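Local coordinates for acyl-coenzyme A oxidase 3 (Yarrowia lipolytica, PDB 5YS9), which oxidises aliphatic acyl-CoAs to (2E)-enoyl-CoAs in peroxisomal fatty acid beta-oxidation, using FAD and passing the electrons to O2 to give hydrogen peroxide, at residues L359-Y363 with Y633-F637; N584-L588 with Y622-V626. The contacts are given in a common frame with arbitrary orientation. Numbering follows the deposited sequence.

Overall arrangement
The two contacts adjoin in one buried, mostly helical region, their centres 12 Å apart. Contact 1 joins helix 349-385, in the C-alpha1 region, to the helix 630-635 region of the C-terminal part; contact 2 pairs two helices within that part. L585 links them: its CD1 lies 3.4 Å from Y363 CD2, its O 3.5 Å from A360 CB, and its CG 3.7 Å from Y633 CE1. Helices 609-628 and 630-635 follow each other in the chain, and Y633 CE2 lies 3.6 Å from V626 O. The C623 side chain of contact 2 is about 13 Å from a bound FAD, too far to touch it; helix 349-385 of contact 1 also carries R354, an FAD-pocket residue.

Contact 1. Residues L359-Y363 with Y633-F637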
ATOM      1  N   LEU A 359      13.476 -10.714  -0.147  1.00 35.82           N
ATOM      2  CA  LEU A 359      14.143 -11.516  -1.170  1.00 34.44           C
ATOM      3  C   LEU A 359      13.996 -12.982  -0.797  1.00 31.22           C
ATOM      4  O   LEU A 359      13.724 -13.789  -1.637  1.00 28.64           O
ATOM      5  CB  LEU A 359      15.634 -11.137  -1.317  1.00 32.92           C
ATOM      6  CG  LEU A 359      16.468 -12.092  -2.189  1.00 36.90           C
ATOM      7  CD1 LEU A 359      16.119 -11.904  -3.654  1.00 38.29           C
ATOM      8  CD2 LEU A 359      17.994 -12.014  -1.971  1.00 37.97           C
ATOM      9  N   ALA A 360      14.190 -13.309   0.463  1.00 34.82           N
ATOM     10  CA  ALA A 360      13.983 -14.661   0.921  1.00 38.34           C
ATOM     11  C   ALA A 360      12.523 -15.062   0.779  1.00 34.69           C
ATOM     12  O   ALA A 360      12.219 -16.149   0.346  1.00 33.52           O
ATOM     13  CB  ALA A 360      14.449 -14.795   2.351  1.00 41.66           C
ATOM     14  N   PHE A 361      11.628 -14.149   1.111  1.00 33.66           N
ATOM     15  CA  PHE A 361      10.206 -14.390   1.029  1.00 30.03           C
ATOM     16  C   PHE A 361       9.774 -14.675  -0.394  1.00 28.39           C
ATOM     17  O   PHE A 361       8.938 -15.518  -0.621  1.00 27.83           O
ATOM     18  CB  PHE A 361       9.461 -13.169   1.548  1.00 29.65           C
ATOM     19  CG  PHE A 361       8.194 -13.486   2.265  1.00 29.14           C
ATOM     20  CD1 PHE A 361       7.301 -14.386   1.751  1.00 29.92           C
ATOM     21  CD2 PHE A 361       7.894 -12.861   3.447  1.00 30.92           C
ATOM     22  CE1 PHE A 361       6.137 -14.666   2.405  1.00 31.61           C
ATOM     23  CE2 PHE A 361       6.730 -13.127   4.106  1.00 28.18           C
ATOM     24  CZ  PHE A 361       5.855 -14.036   3.590  1.00 32.80           C
ATOM     25  N   THR A 362      10.316 -13.946  -1.353  1.00 32.77           N
ATOM     26  CA  THR A 362       9.940 -14.170  -2.738  1.00 32.66           C
ATOM     27  C   THR A 362      10.345 -15.540  -3.262  1.00 32.02           C
ATOM     28  O   THR A 362       9.575 -16.172  -3.936  1.00 30.67           O
ATOM     29  CB  THR A 362      10.224 -12.974  -3.689  1.00 34.15           C
ATOM     30  OG1 THR A 362      10.848 -13.421  -4.889  1.00 35.72           O
ATOM     31  CG2 THR A 362      11.050 -11.923  -3.027  1.00 33.24           C
ATOM     32  N   TYR A 363      11.524 -16.014  -2.897  1.00 35.06           N
ATOM     33  CA  TYR A 363      11.953 -17.355  -3.267  1.00 36.62           C
ATOM     34  C   TYR A 363      11.011 -18.370  -2.656  1.00 38.46           C
ATOM     35  O   TYR A 363      10.652 -19.347  -3.285  1.00 38.28           O
ATOM     36  CB  TYR A 363      13.350 -17.637  -2.730  1.00 38.48           C
ATOM     37  CG  TYR A 363      14.494 -17.327  -3.658  1.00 41.02           C
ATOM     38  CD1 TYR A 363      14.707 -16.043  -4.124  1.00 37.87           C
ATOM     39  CD2 TYR A 363      15.383 -18.313  -4.044  1.00 36.17           C
ATOM     40  CE1 TYR A 363      15.757 -15.756  -4.962  1.00 36.93           C
ATOM     41  CE2 TYR A 363      16.435 -18.029  -4.877  1.00 36.32           C
ATOM     42  CZ  TYR A 363      16.616 -16.751  -5.332  1.00 38.62           C
ATOM     43  OH  TYR A 363      17.662 -16.471  -6.160  1.00 34.97           O
ATOM     44  N   TYR A 633      21.634 -13.953  -6.171  1.00 38.14           N
ATOM     45  CA  TYR A 633      20.245 -14.282  -5.916  1.00 40.71           C
ATOM     46  C   TYR A 633      19.279 -13.542  -6.878  1.00 40.16           C
ATOM     47  O   TYR A 633      18.293 -14.126  -7.333  1.00 39.22           O
ATOM     48  CB  TYR A 633      19.885 -13.913  -4.492  1.00 40.07           C
ATOM     49  CG  TYR A 633      20.528 -14.729  -3.388  1.00 40.58           C
ATOM     50  CD1 TYR A 633      20.303 -16.093  -3.289  1.00 43.99           C
ATOM     51  CD2 TYR A 633      21.279 -14.114  -2.387  1.00 39.98           C
ATOM     52  CE1 TYR A 633      20.836 -16.846  -2.245  1.00 40.55           C
ATOM     53  CE2 TYR A 633      21.800 -14.848  -1.347  1.00 42.92           C
ATOM     54  CZ  TYR A 633      21.578 -16.223  -1.297  1.00 40.32           C
ATOM     55  OH  TYR A 633      22.084 -16.960  -0.279  1.00 34.87           O
ATOM     56  N   THR A 634      19.571 -12.266  -7.167  1.00 39.48           N
ATOM     57  CA  THR A 634      18.685 -11.406  -7.987  1.00 38.72           C
ATOM     58  C   THR A 634      18.881 -11.639  -9.476  1.00 37.21           C
ATOM     59  O   THR A 634      17.898 -11.673 -10.229  1.00 37.38           O
ATOM     60  CB  THR A 634      18.879  -9.932  -7.672  1.00 35.71           C
ATOM     61  OG1 THR A 634      20.274  -9.651  -7.664  1.00 36.81           O
ATOM     62  CG2 THR A 634      18.353  -9.632  -6.330  1.00 37.42           C
ATOM     63  N   ASP A 635      20.133 -11.828  -9.895  1.00 35.19           N
ATOM     64  CA  ASP A 635      20.416 -12.195 -11.295  1.00 35.48           C
ATOM     65  C   ASP A 635      19.869 -13.547 -11.624  1.00 35.21           C
ATOM     66  O   ASP A 635      19.579 -13.768 -12.802  1.00 30.58           O
ATOM     67  CB  ASP A 635      21.909 -12.202 -11.635  1.00 36.58           C
ATOM     68  CG  ASP A 635      22.495 -10.801 -11.784  1.00 37.51           C
ATOM     69  OD1 ASP A 635      21.753  -9.783 -11.924  1.00 34.95           O
ATOM     70  OD2 ASP A 635      23.729 -10.728 -11.765  1.00 38.87           O
ATOM     71  N   ALA A 636      19.723 -14.431 -10.610  1.00 33.29           N
ATOM     72  CA  ALA A 636      19.099 -15.757 -10.814  1.00 35.09           C
ATOM     73  C   ALA A 636      17.669 -15.760 -11.392  1.00 38.95           C
ATOM     74  O   ALA A 636      17.273 -16.758 -12.070  1.00 38.22           O
ATOM     75  CB  ALA A 636      19.140 -16.585  -9.548  1.00 33.39           C
ATOM     76  N   PHE A 637      16.914 -14.668 -11.169  1.00 37.01           N
ATOM     77  CA  PHE A 637      15.564 -14.539 -11.761  1.00 33.98           C
ATOM     78  C   PHE A 637      15.591 -14.427 -13.290  1.00 35.98           C
ATOM     79  O   PHE A 637      14.605 -14.716 -13.932  1.00 43.83           O
ATOM     80  CB  PHE A 637      14.840 -13.338 -11.230  1.00 32.82           C
ATOM     81  CG  PHE A 637      14.682 -13.304  -9.736  1.00 33.87           C
ATOM     82  CD1 PHE A 637      14.032 -14.332  -9.052  1.00 36.20           C
ATOM     83  CD2 PHE A 637      15.091 -12.181  -9.014  1.00 33.33           C
ATOM     84  CE1 PHE A 637      13.854 -14.249  -7.656  1.00 39.43           C
ATOM     85  CE2 PHE A 637      14.899 -12.085  -7.630  1.00 34.77           C
ATOM     86  CZ  PHE A 637      14.295 -13.124  -6.946  1.00 34.98           C
TER
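L359, Y363 and F637 interlock where helix 349-385 of the C-alpha1 domain docks on helix 630-635 and the residues after it, in the C-terminal helical domain, burying 283 Å² although the closest CA atoms, those of L359 and T634, are 8.2 Å apart. The bump from 359-363 is L359: its CD2 packs 3.7 Å from Y633 CB, while its CD1 sits between T634 CG2 (4.2 Å) and F637 CZ (4.0 Å). The reverse bump is the tip of F637, whose CZ fits between L359 CD1, T362 OG1 (4.0 Å) and Y363 CE1 (3.6 Å); the F637 and Y363 ring planes are inclined at 57°, centroids 5.5 Å apart. Y363, the most covered residue (75 Å²), spans the gap beside them: its OH donates a hydrogen bond to Y633 O (2.7 Å) and lies 3.7 Å from A636 CB. F637 N bonds to T634 O (3.3 Å) but stands 4.1 Å from Y633 O, so the i to i+4 bond to that carbonyl is not made and Y363 OH takes its place. Around the interface, helix 300-330 meets T362, T634 and F637, helix 38-46 places M41 against Y363, Y633 and A636, and helix 579-596 packs L585 against both tyrosines.

Contact 2. Residues N584-L588 with Y622-V626; sequences NLANL and YCKEV
The two segments form an antiparallel alpha-helix pair within the helical C-terminal domain of acyl-CoA oxidase, with phi -47 to -74°, psi -33 to -52° and i to i+4 bonds L588 N to N584 O (3.2 Å) and V626 N to Y622 O (2.9 Å). Their axes approach to 9.3 Å at a signed crossing angle of -146°, with L585 CA 6.5 Å from V626 CA and L588 CA 5.6 Å from Y622 CA. N584 (chi1 m, chi2 167°) places ND2 at the edge of the Y622 ring, 3.3 Å from CE1, and OD1 3.9 Å from E625 CB. L585 directs its CA-to-CB bond away, yet its CD2 comes to 4.0 Å from V626 CG1. N587 (chi1 m, chi2 12°) meets Y622 (chi1 m, chi2 -74°) twice: CB makes a CH-pi contact over the ring face, 3.8 Å from the centroid and 13° off the normal, and ND2 donates a hydrogen bond to Y622 OH (2.9 Å, 152° at the hydrogen). The N587 amide also bonds to Y567 OH through OD1 and K505 O through ND2. L588 (t, p) forms the apolar part with L585 and V626 (t): its CB is 4.0 Å from Y622 CB, its CD2 4.0 Å from V626 CG2, and its CD1 3.9 Å from C623 SG.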
ATOM      1  N   ASN A 584      20.879 -20.573   3.596  1.00 40.90           N
ATOM      2  CA  ASN A 584      21.132 -19.236   4.104  1.00 44.14           C
ATOM      3  C   ASN A 584      19.904 -18.357   3.884  1.00 39.78           C
ATOM      4  O   ASN A 584      19.482 -17.686   4.786  1.00 40.12           O
ATOM      5  CB  ASN A 584      22.358 -18.595   3.393  1.00 45.02           C
ATOM      6  CG  ASN A 584      23.708 -18.965   4.013  1.00 45.83           C
ATOM      7  OD1 ASN A 584      24.720 -18.711   3.383  1.00 45.85           O
ATOM      8  ND2 ASN A 584      23.739 -19.517   5.229  1.00 40.50           N
ATOM      9  N   LEU A 585      19.359 -18.355   2.673  1.00 39.13           N
ATOM     10  CA  LEU A 585      18.096 -17.661   2.393  1.00 42.26           C
ATOM     11  C   LEU A 585      16.983 -18.161   3.289  1.00 41.43           C
ATOM     12  O   LEU A 585      16.301 -17.351   3.926  1.00 36.44           O
ATOM     13  CB  LEU A 585      17.622 -17.856   0.942  1.00 40.77           C
ATOM     14  CG  LEU A 585      17.864 -16.761  -0.091  1.00 46.64           C
ATOM     15  CD1 LEU A 585      16.976 -17.030  -1.307  1.00 51.99           C
ATOM     16  CD2 LEU A 585      17.598 -15.361   0.462  1.00 50.15           C
ATOM     17  N   ALA A 586      16.810 -19.496   3.300  1.00 40.58           N
ATOM     18  CA  ALA A 586      15.720 -20.162   4.051  1.00 40.04           C
ATOM     19  C   ALA A 586      15.785 -19.853   5.552  1.00 37.13           C
ATOM     20  O   ALA A 586      14.783 -19.487   6.173  1.00 34.65           O
ATOM     21  CB  ALA A 586      15.732 -21.664   3.806  1.00 38.68           C
ATOM     22  N   ASN A 587      16.981 -19.932   6.111  1.00 37.74           N
ATOM     23  CA  ASN A 587      17.178 -19.591   7.538  1.00 38.76           C
ATOM     24  C   ASN A 587      16.835 -18.178   7.849  1.00 34.74           C
ATOM     25  O   ASN A 587      16.241 -17.933   8.889  1.00 34.01           O
ATOM     26  CB  ASN A 587      18.605 -19.884   8.006  1.00 40.14           C
ATOM     27  CG  ASN A 587      18.855 -21.367   8.215  1.00 38.20           C
ATOM     28  OD1 ASN A 587      18.055 -22.228   7.820  1.00 38.27           O
ATOM     29  ND2 ASN A 587      19.949 -21.665   8.867  1.00 36.87           N
ATOM     30  N   LEU A 588      17.180 -17.257   6.941  1.00 36.57           N
ATOM     31  CA  LEU A 588      16.835 -15.824   7.109  1.00 34.92           C
ATOM     32  C   LEU A 588      15.330 -15.684   7.088  1.00 35.89           C
ATOM     33  O   LEU A 588      14.750 -15.125   8.013  1.00 33.99           O
ATOM     34  CB  LEU A 588      17.486 -14.949   6.035  1.00 33.17           C
ATOM     35  CG  LEU A 588      17.259 -13.432   6.115  1.00 33.77           C
ATOM     36  CD1 LEU A 588      17.521 -12.810   7.517  1.00 33.18           C
ATOM     37  CD2 LEU A 588      18.110 -12.753   5.058  1.00 32.05           C
ATOM     38  N   TYR A 622      22.573 -13.806   9.211  1.00 41.21           N
ATOM     39  CA  TYR A 622      22.157 -14.287   7.875  1.00 43.57           C
ATOM     40  C   TYR A 622      21.886 -13.159   6.902  1.00 42.61           C
ATOM     41  O   TYR A 622      22.097 -13.307   5.700  1.00 38.22           O
ATOM     42  CB  TYR A 622      20.930 -15.206   7.960  1.00 44.52           C
ATOM     43  CG  TYR A 622      21.303 -16.560   8.458  1.00 42.66           C
ATOM     44  CD1 TYR A 622      21.983 -17.456   7.624  1.00 43.81           C
ATOM     45  CD2 TYR A 622      20.981 -16.960   9.763  1.00 44.57           C
ATOM     46  CE1 TYR A 622      22.323 -18.726   8.074  1.00 47.13           C
ATOM     47  CE2 TYR A 622      21.308 -18.218  10.217  1.00 47.54           C
ATOM     48  CZ  TYR A 622      21.983 -19.086   9.364  1.00 46.82           C
ATOM     49  OH  TYR A 622      22.339 -20.287   9.811  1.00 45.67           O
ATOM     50  N   CYS A 623      21.393 -12.041   7.418  1.00 43.45           N
ATOM     51  CA  CYS A 623      21.396 -10.814   6.629  1.00 44.73           C
ATOM     52  C   CYS A 623      22.770 -10.589   5.972  1.00 41.13           C
ATOM     53  O   CYS A 623      22.832 -10.359   4.790  1.00 38.68           O
ATOM     54  CB  CYS A 623      20.985  -9.599   7.479  1.00 41.70           C
ATOM     55  SG  CYS A 623      19.203  -9.337   7.529  1.00 44.19           S
ATOM     56  N   LYS A 624      23.859 -10.660   6.743  1.00 42.11           N
ATOM     57  CA  LYS A 624      25.191 -10.407   6.192  1.00 39.94           C
ATOM     58  C   LYS A 624      25.601 -11.515   5.227  1.00 36.45           C
ATOM     59  O   LYS A 624      26.234 -11.214   4.227  1.00 37.18           O
ATOM     60  CB  LYS A 624      26.250 -10.234   7.262  1.00 42.78           C
ATOM     61  CG  LYS A 624      26.051  -9.069   8.229  1.00 47.55           C
ATOM     62  CD  LYS A 624      27.215  -8.992   9.236  1.00 51.32           C
ATOM     63  CE  LYS A 624      26.781  -8.790  10.692  1.00 57.74           C
ATOM     64  NZ  LYS A 624      26.503  -7.363  11.054  1.00 60.73           N
ATOM     65  N   GLU A 625      25.205 -12.755   5.474  1.00 33.86           N
ATOM     66  CA  GLU A 625      25.565 -13.880   4.563  1.00 38.48           C
ATOM     67  C   GLU A 625      24.848 -13.817   3.217  1.00 35.98           C
ATOM     68  O   GLU A 625      25.406 -14.177   2.167  1.00 34.62           O
ATOM     69  CB  GLU A 625      25.289 -15.261   5.209  1.00 42.01           C
ATOM     70  CG  GLU A 625      26.169 -15.575   6.418  1.00 48.29           C
ATOM     71  CD  GLU A 625      27.663 -15.483   6.107  1.00 53.97           C
ATOM     72  OE1 GLU A 625      28.188 -16.407   5.453  1.00 62.39           O
ATOM     73  OE2 GLU A 625      28.308 -14.482   6.505  1.00 59.68           O
ATOM     74  N   VAL A 626      23.602 -13.369   3.277  1.00 33.80           N
ATOM     75  CA  VAL A 626      22.774 -13.194   2.118  1.00 34.51           C
ATOM     76  C   VAL A 626      23.227 -11.954   1.332  1.00 38.17           C
ATOM     77  O   VAL A 626      23.417 -12.027   0.098  1.00 43.44           O
ATOM     78  CB  VAL A 626      21.293 -13.201   2.528  1.00 33.62           C
ATOM     79  CG1 VAL A 626      20.388 -12.691   1.427  1.00 35.91           C
ATOM     80  CG2 VAL A 626      20.908 -14.626   2.897  1.00 33.05           C
TER